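Uncharacterized protein (Bacillus thuringiensis serovar kurstaki, PDB 4XE7) is a bacterial actin-like protein of the ParM type that probably polymerises into cytoskeletal filaments which segregate plasmid DNA. Local coordinates at residues S399-F402 with T403-S406. Numbering follows the deposited sequence.
Sequences SAYF and TSRS
Y401 and R405 meet one turn apart where a 3-10 turn runs into a long helix, with Y401 at the N-cap position. R405 N donates to Y401 O (2.7 Å) almost in line with the carbonyl, closing the first helical turn. The aliphatic part of R405 folds over the same oxygen, CG lying 3.1 Å from Y401 O; CD lies 4.0 Å from Y401 CB and, more loosely, near the plane beside the edge of the F402 ring. A bend at chi3 (67°) carries the guanidinium to D212, where NH2 makes a salt bridge. S404 OG stands at the edge of the Y401 ring, in its plane, 3.6 Å from Y401 CD1; S404 chi1 of 47° sets this hydroxyl near Y401 O, and it hydrogen-bonds S25 OG. F402 O accepts S406 N (3.0 Å) from well above the carbonyl plane. At the helix start, one water accepts from S404 N and another from T403 N; both donate to A400 O, the second only weakly. K23 makes a cation-pi contact with Y401, which packs on strands 21-27 and 33-45; F402 touches A208 and I209 of helix 205-210 and V370 of strand 366-370 at the start of helix 402-418.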
# COMPACT_ATOMS: atom_id res chain seq x y z
N SER A 399 1.52 -6.79 1.65
CA SER A 399 1.05 -6.80 0.25
C SER A 399 0.84 -5.42 -0.37
O SER A 399 1.18 -5.21 -1.55
CB SER A 399 -0.29 -7.56 0.13
OG SER A 399 -0.09 -8.95 0.24
N ALA A 400 0.26 -4.51 0.39
CA ALA A 400 -0.02 -3.17 -0.11
C ALA A 400 1.24 -2.46 -0.63
O ALA A 400 1.16 -1.61 -1.50
CB ALA A 400 -0.67 -2.33 0.97
N TYR A 401 2.40 -2.86 -0.11
CA TYR A 401 3.66 -2.18 -0.41
C TYR A 401 4.66 -3.06 -1.19
O TYR A 401 5.85 -2.77 -1.23
CB TYR A 401 4.29 -1.68 0.89
CG TYR A 401 3.42 -0.65 1.57
CD1 TYR A 401 3.37 0.67 1.09
CD2 TYR A 401 2.63 -0.97 2.66
CE1 TYR A 401 2.57 1.62 1.68
CE2 TYR A 401 1.81 -0.03 3.26
CZ TYR A 401 1.79 1.27 2.77
OH TYR A 401 0.99 2.22 3.37
N PHE A 402 4.18 -4.13 -1.81
CA PHE A 402 5.08 -5.03 -2.53
C PHE A 402 5.77 -4.31 -3.69
O PHE A 402 6.91 -4.62 -4.04
CB PHE A 402 4.31 -6.26 -3.05
CG PHE A 402 4.18 -7.41 -2.05
CD1 PHE A 402 4.75 -7.33 -0.79
CD2 PHE A 402 3.50 -8.57 -2.40
CE1 PHE A 402 4.64 -8.39 0.09
CE2 PHE A 402 3.39 -9.62 -1.53
CZ PHE A 402 3.96 -9.54 -0.27
N THR A 403 5.06 -3.36 -4.30
CA THR A 403 5.65 -2.60 -5.40
C THR A 403 6.75 -1.66 -4.89
O THR A 403 7.86 -1.66 -5.43
CB THR A 403 4.59 -1.78 -6.13
OG1 THR A 403 3.59 -2.67 -6.65
CG2 THR A 403 5.21 -0.98 -7.27
N SER A 404 6.45 -0.86 -3.87
CA SER A 404 7.47 0.03 -3.32
C SER A 404 8.62 -0.73 -2.67
O SER A 404 9.77 -0.31 -2.77
CB SER A 404 6.87 1.03 -2.32
OG SER A 404 6.01 0.40 -1.39
N ARG A 405 8.31 -1.83 -1.98
CA ARG A 405 9.36 -2.66 -1.41
C ARG A 405 10.26 -3.26 -2.49
O ARG A 405 11.47 -3.36 -2.30
CB ARG A 405 8.78 -3.79 -0.54
CG ARG A 405 8.15 -3.29 0.74
CD ARG A 405 7.25 -4.34 1.38
NE ARG A 405 8.03 -5.47 1.85
CZ ARG A 405 8.50 -5.59 3.09
NH1 ARG A 405 8.27 -4.66 3.99
NH2 ARG A 405 9.21 -6.66 3.42
N SER A 406 9.67 -3.66 -3.62
CA SER A 406 10.46 -4.19 -4.74
C SER A 406 11.42 -3.13 -5.27
O SER A 406 12.60 -3.41 -5.48
CB SER A 406 9.55 -4.68 -5.87
OG SER A 406 8.72 -5.75 -5.45
O HOH W 1 3.67 -0.17 -3.00
O HOH W 2 1.99 -3.15 -4.07